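Local coordinates for protein alanine racemase (Actinobacillus succinogenes, PDB 3C3K) that is of unknown function in detail but has the two-lobed periplasmic binding protein-like fold, probably the ligand-sensing part of a LacI-type regulator, at residues 108-112 with 138-142; 143-147 with 158-162. One frame throughout, in Å; residues are numbered along the deposited sequence.

Contact 1 (108-112 with 138-142); sequences DVAAS and YAQHR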
loop_
_atom_site.group_PDB
_atom_site.type_symbol
_atom_site.label_atom_id
_atom_site.label_comp_id
_atom_site.label_asym_id
_atom_site.label_seq_id
_atom_site.Cartn_x
_atom_site.Cartn_y
_atom_site.Cartn_z
ATOM N N ASP B 108 -0.665 -8.847 20.774
ATOM C CA ASP B 108 0.038 -9.713 19.852
ATOM C C ASP B 108 0.345 -11.074 20.422
ATOM O O ASP B 108 0.381 -12.082 19.687
ATOM C CB ASP B 108 1.293 -9.031 19.361
ATOM C CG ASP B 108 0.975 -7.957 18.312
ATOM O OD1 ASP B 108 0.412 -8.365 17.308
ATOM O OD2 ASP B 108 1.190 -6.751 18.515
ATOM N N VAL B 109 0.630 -11.124 21.710
ATOM C CA VAL B 109 0.939 -12.434 22.336
ATOM C C VAL B 109 -0.273 -13.294 22.372
ATOM O O VAL B 109 -0.174 -14.421 21.974
ATOM C CB VAL B 109 1.512 -12.296 23.749
ATOM C CG1 VAL B 109 1.799 -13.718 24.379
ATOM C CG2 VAL B 109 2.775 -11.597 23.637
ATOM N N ALA B 110 -1.442 -12.755 22.760
ATOM C CA ALA B 110 -2.644 -13.592 22.801
ATOM C C ALA B 110 -3.053 -14.066 21.397
ATOM O O ALA B 110 -3.423 -15.235 21.236
ATOM C CB ALA B 110 -3.857 -12.885 23.481
ATOM N N ALA B 111 -3.021 -13.176 20.400
ATOM C CA ALA B 111 -3.343 -13.568 19.021
ATOM C C ALA B 111 -2.411 -14.648 18.497
ATOM O O ALA B 111 -2.902 -15.555 17.871
ATOM C CB ALA B 111 -3.309 -12.377 18.093
ATOM N N SER B 112 -1.076 -14.522 18.670
ATOM C CA SER B 112 -0.216 -15.537 18.114
ATOM C C SER B 112 -0.282 -16.876 18.804
ATOM O O SER B 112 -0.185 -17.881 18.138
ATOM C CB SER B 112 1.224 -15.069 17.921
ATOM O OG SER B 112 1.516 -14.267 18.999
ATOM N N TYR B 138 6.095 -5.823 18.329
ATOM C CA TYR B 138 5.102 -6.786 17.937
ATOM C C TYR B 138 5.757 -7.991 17.225
ATOM O O TYR B 138 5.275 -9.093 17.339
ATOM C CB TYR B 138 3.987 -6.195 17.104
ATOM C CG TYR B 138 4.404 -5.434 15.869
ATOM C CD1 TYR B 138 4.743 -6.089 14.664
ATOM C CD2 TYR B 138 4.340 -4.026 15.858
ATOM C CE1 TYR B 138 5.100 -5.313 13.506
ATOM C CE2 TYR B 138 4.678 -3.286 14.743
ATOM C CZ TYR B 138 5.020 -3.928 13.576
ATOM O OH TYR B 138 5.287 -3.091 12.490
ATOM N N ALA B 139 6.842 -7.784 16.492
ATOM C CA ALA B 139 7.428 -8.947 15.818
ATOM C C ALA B 139 8.084 -9.865 16.843
ATOM O O ALA B 139 8.097 -11.110 16.680
ATOM C CB ALA B 139 8.398 -8.549 14.696
ATOM N N GLN B 140 8.609 -9.272 17.906
ATOM C CA GLN B 140 9.213 -10.056 19.009
ATOM C C GLN B 140 8.125 -10.885 19.749
ATOM O O GLN B 140 8.309 -12.070 20.044
ATOM C CB GLN B 140 9.882 -9.105 19.973
ATOM C CG GLN B 140 11.185 -8.374 19.403
ATOM C CD GLN B 140 11.609 -7.282 20.352
ATOM O OE1 GLN B 140 11.533 -7.473 21.528
ATOM N NE2 GLN B 140 11.976 -6.131 19.844
ATOM N N HIS B 141 6.986 -10.261 20.006
ATOM C CA HIS B 141 5.905 -10.890 20.758
ATOM C C HIS B 141 5.294 -12.028 19.947
ATOM O O HIS B 141 4.861 -13.062 20.512
ATOM C CB HIS B 141 4.775 -9.877 20.996
ATOM C CG HIS B 141 5.026 -8.951 22.140
ATOM N ND1 HIS B 141 6.050 -9.143 23.047
ATOM C CD2 HIS B 141 4.395 -7.824 22.521
ATOM C CE1 HIS B 141 6.024 -8.184 23.950
ATOM N NE2 HIS B 141 5.012 -7.383 23.669
ATOM N N ARG B 142 5.183 -11.831 18.629
ATOM C CA ARG B 142 4.590 -12.885 17.797
ATOM C C ARG B 142 5.549 -14.047 17.780
ATOM O O ARG B 142 5.128 -15.168 17.863
ATOM C CB ARG B 142 4.236 -12.403 16.367
ATOM C CG ARG B 142 2.958 -11.412 16.306
ATOM C CD ARG B 142 2.843 -10.687 14.909
ATOM N NE ARG B 142 2.033 -9.488 15.101
ATOM C CZ ARG B 142 1.860 -8.512 14.235
ATOM N NH1 ARG B 142 2.347 -8.610 12.993
ATOM N NH2 ARG B 142 1.122 -7.465 14.605
#
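Asp-108 and Arg-142 form a salt bridge between two helices. Arg-142 grips the carboxylate side-on, with two of its nitrogens, NE and NH2, on one oxygen. Arg-142 NH2 lies 2.9 Å from Asp-108 OD1, and Arg-142 NE lies 3.0 Å from the same atom. Both bonds are bent at the hydrogen, by about the same amount. OD1 sits in the guanidinium plane, but these two nitrogens come to it from the same face of the carboxylate, well above its plane. The bonds should help fix the rotation of the guanidinium group. Tyr-138 adds to this. Its CG sits between the backbone N and the carbonyl carbon (chi1 54°), which brings ring atom CD1 over the rim of one guanidinium face. Phe-219 makes a cation-pi contact with the same arginine.

Other contacts are by packing. Asp-108 OD2 lies 3.2 Å from Tyr-138 CB. Val-109 CG2 stands over one face of the His-141 imidazole, 4.2 Å from its centroid, in a CH-pi contact. The same methyl is 3.7 Å from His-141 CB.

Ser-112 OG turns back to its own helix and bonds Asp-108 O at 2.6 Å. That carbonyl also takes the backbone N-H of Ser-112. OG still packs 3.6 Å from Arg-142 CA.

The helix axes approach to 8.7 Å and cross at -38°. Helix 108-121 follows strand 102-105 of the six-stranded sheet, whereas helix 137-152 follows strand 127-131 of the four-stranded sheet. The contact packs the first turns of these helices together, where the chain passes from one lobe to the other.

Contact 2 (143-147 with 158-162); sequences ESGYL and SRISY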
loop_
_atom_site.group_PDB
_atom_site.type_symbol
_atom_site.label_atom_id
_atom_site.label_comp_id
_atom_site.label_asym_id
_atom_site.label_seq_id
_atom_site.Cartn_x
_atom_site.Cartn_y
_atom_site.Cartn_z
ATOM N N GLU B 143 6.850 -13.778 17.703
ATOM C CA GLU B 143 7.849 -14.854 17.764
ATOM C C GLU B 143 7.847 -15.617 19.106
ATOM O O GLU B 143 7.927 -16.822 19.076
ATOM C CB GLU B 143 9.249 -14.323 17.385
ATOM C CG GLU B 143 10.342 -15.377 17.369
ATOM C CD GLU B 143 11.684 -14.932 16.775
ATOM O OE1 GLU B 143 11.748 -14.404 15.653
ATOM O OE2 GLU B 143 12.730 -15.172 17.414
ATOM N N SER B 144 7.711 -14.919 20.261
ATOM C CA SER B 144 7.772 -15.561 21.592
ATOM C C SER B 144 6.540 -16.360 21.730
ATOM O O SER B 144 6.594 -17.463 22.191
ATOM C CB SER B 144 7.620 -14.572 22.789
ATOM O OG SER B 144 8.489 -13.513 22.769
ATOM N N GLY B 145 5.405 -15.724 21.436
ATOM C CA GLY B 145 4.104 -16.349 21.522
ATOM C C GLY B 145 4.164 -17.674 20.748
ATOM O O GLY B 145 3.783 -18.703 21.292
ATOM N N TYR B 146 4.680 -17.657 19.503
ATOM C CA TYR B 146 4.823 -18.870 18.666
ATOM C C TYR B 146 5.737 -19.915 19.366
ATOM O O TYR B 146 5.382 -21.055 19.491
ATOM C CB TYR B 146 5.448 -18.496 17.300
ATOM C CG TYR B 146 6.153 -19.588 16.515
ATOM C CD1 TYR B 146 7.565 -19.665 16.496
ATOM C CD2 TYR B 146 5.438 -20.483 15.714
ATOM C CE1 TYR B 146 8.239 -20.646 15.786
ATOM C CE2 TYR B 146 6.118 -21.457 14.951
ATOM C CZ TYR B 146 7.533 -21.546 15.038
ATOM O OH TYR B 146 8.229 -22.502 14.323
ATOM N N LEU B 147 6.925 -19.519 19.805
ATOM C CA LEU B 147 7.905 -20.497 20.331
ATOM C C LEU B 147 7.421 -21.109 21.659
ATOM O O LEU B 147 7.482 -22.329 21.868
ATOM C CB LEU B 147 9.186 -19.777 20.624
ATOM C CG LEU B 147 10.065 -19.461 19.426
ATOM C CD1 LEU B 147 11.258 -18.628 19.932
ATOM C CD2 LEU B 147 10.486 -20.766 18.869
ATOM N N SER B 158 10.401 -26.682 15.518
ATOM C CA SER B 158 10.427 -25.263 15.604
ATOM C C SER B 158 11.182 -24.771 14.413
ATOM O O SER B 158 12.281 -25.328 14.089
ATOM C CB SER B 158 11.277 -24.855 16.804
ATOM O OG SER B 158 10.647 -23.817 17.425
ATOM N N ARG B 159 10.615 -23.754 13.745
ATOM C CA ARG B 159 11.407 -22.992 12.840
ATOM C C ARG B 159 11.002 -21.665 12.332
ATOM O O ARG B 159 9.840 -21.435 11.990
ATOM C CB ARG B 159 12.391 -23.778 12.019
ATOM C CG ARG B 159 12.178 -24.205 10.612
ATOM C CD ARG B 159 13.586 -24.840 10.263
ATOM N NE ARG B 159 13.497 -26.295 10.003
ATOM C CZ ARG B 159 13.585 -27.264 10.930
ATOM N NH1 ARG B 159 13.458 -28.539 10.562
ATOM N NH2 ARG B 159 13.765 -26.980 12.222
ATOM N N ILE B 160 11.990 -20.796 12.224
ATOM C CA ILE B 160 11.712 -19.409 11.913
ATOM C C ILE B 160 12.554 -18.991 10.742
ATOM O O ILE B 160 13.792 -19.252 10.708
ATOM C CB ILE B 160 12.062 -18.526 13.115
ATOM C CG1 ILE B 160 11.265 -18.983 14.311
ATOM C CG2 ILE B 160 11.827 -17.025 12.801
ATOM C CD1 ILE B 160 11.763 -18.477 15.684
ATOM N N SER B 161 11.914 -18.334 9.784
ATOM C CA SER B 161 12.686 -17.840 8.684
ATOM C C SER B 161 12.374 -16.347 8.574
ATOM O O SER B 161 11.233 -15.956 8.784
ATOM C CB SER B 161 12.220 -18.605 7.443
ATOM O OG SER B 161 12.748 -18.042 6.279
ATOM N N TYR B 162 13.361 -15.507 8.281
ATOM C CA TYR B 162 13.140 -14.070 8.402
ATOM C C TYR B 162 13.041 -13.462 7.042
ATOM O O TYR B 162 13.922 -13.645 6.179
ATOM C CB TYR B 162 14.220 -13.354 9.252
ATOM C CG TYR B 162 14.190 -13.772 10.705
ATOM C CD1 TYR B 162 13.362 -13.121 11.598
ATOM C CD2 TYR B 162 14.987 -14.832 11.189
ATOM C CE1 TYR B 162 13.292 -13.493 12.910
ATOM C CE2 TYR B 162 14.943 -15.212 12.562
ATOM C CZ TYR B 162 14.072 -14.522 13.404
ATOM O OH TYR B 162 13.894 -14.829 14.746
#
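Glu-143 and Ile-160 face each other with CA atoms 8.4 Å apart, on a helix and a strand that run nearly antiparallel, at 157°. The closest CA pair is Leu-147 with Ser-158.

Ile-160 points at the helix and fills the middle of the contact. Its CD1 lies 3.7 Å from Glu-143 CD, and its CG1 lies 3.8 Å from Tyr-146 CE1. The Ile-160 and Tyr-146 side chains lie alongside each other, pointing opposite ways. Leu-147 lies roughly at right angles to the isoleucine, with CD2 against its CD1, and the same CD2 also touches Ser-158 OG at 3.4 Å.

Tyr-146 is turned with CG anti to the backbone N (chi1 157°). This carries its hydroxyl to the strand backbone, where it accepts the N-H of Arg-159 at 2.8 Å (Arg-159 N to Tyr-146 OH), with an angle of 156°. The same hydroxyl also bonds Ile-127 O, on the neighbouring strand 127-131.

At the other end of the contact, Glu-143 extends to Tyr-162. OE1 meets the phenol at the ring edge. The Tyr-162 OH to Glu-143 OE1 distance is modelled at 2.4 Å, very short for a hydrogen bond, so its exact length is doubtful. Asn-131 ND2 also bonds OE1.

The chemistry is thus an apolar centre between two polar ends. The hydroxyl of the buried Tyr-146 has both a donor and an acceptor partner, so one side chain of the helix ties it to two adjacent strands of the beta-alpha-beta unit. The Asn-131 amide would probably favour a charged Glu-143; what the tyrosine adds is less certain, given the doubtful distance.

In the fold
Contacts 1 and 2 share helix 137-152 and follow each other along the chain, with centres about 10 Å apart. They meet where Ser-112 OG packs 4.2 Å from Gly-145 CA. Contact 1 uses the first turns of the helix and joins it to helix 108-121. Contact 2 uses the next turn and packs it on strand 159-162, an edge strand of its sheet. Asn-131 ND2 bonds both Ala-139 O and Glu-143 OE1, and so bridges the two segments of the shared helix. A glycerol hydrogen-bonds to Arg-142 of contact 1. It probably came from crystallisation, but its position is consistent with the ligand cleft of this fold. Contact 2 lies nearer the surface.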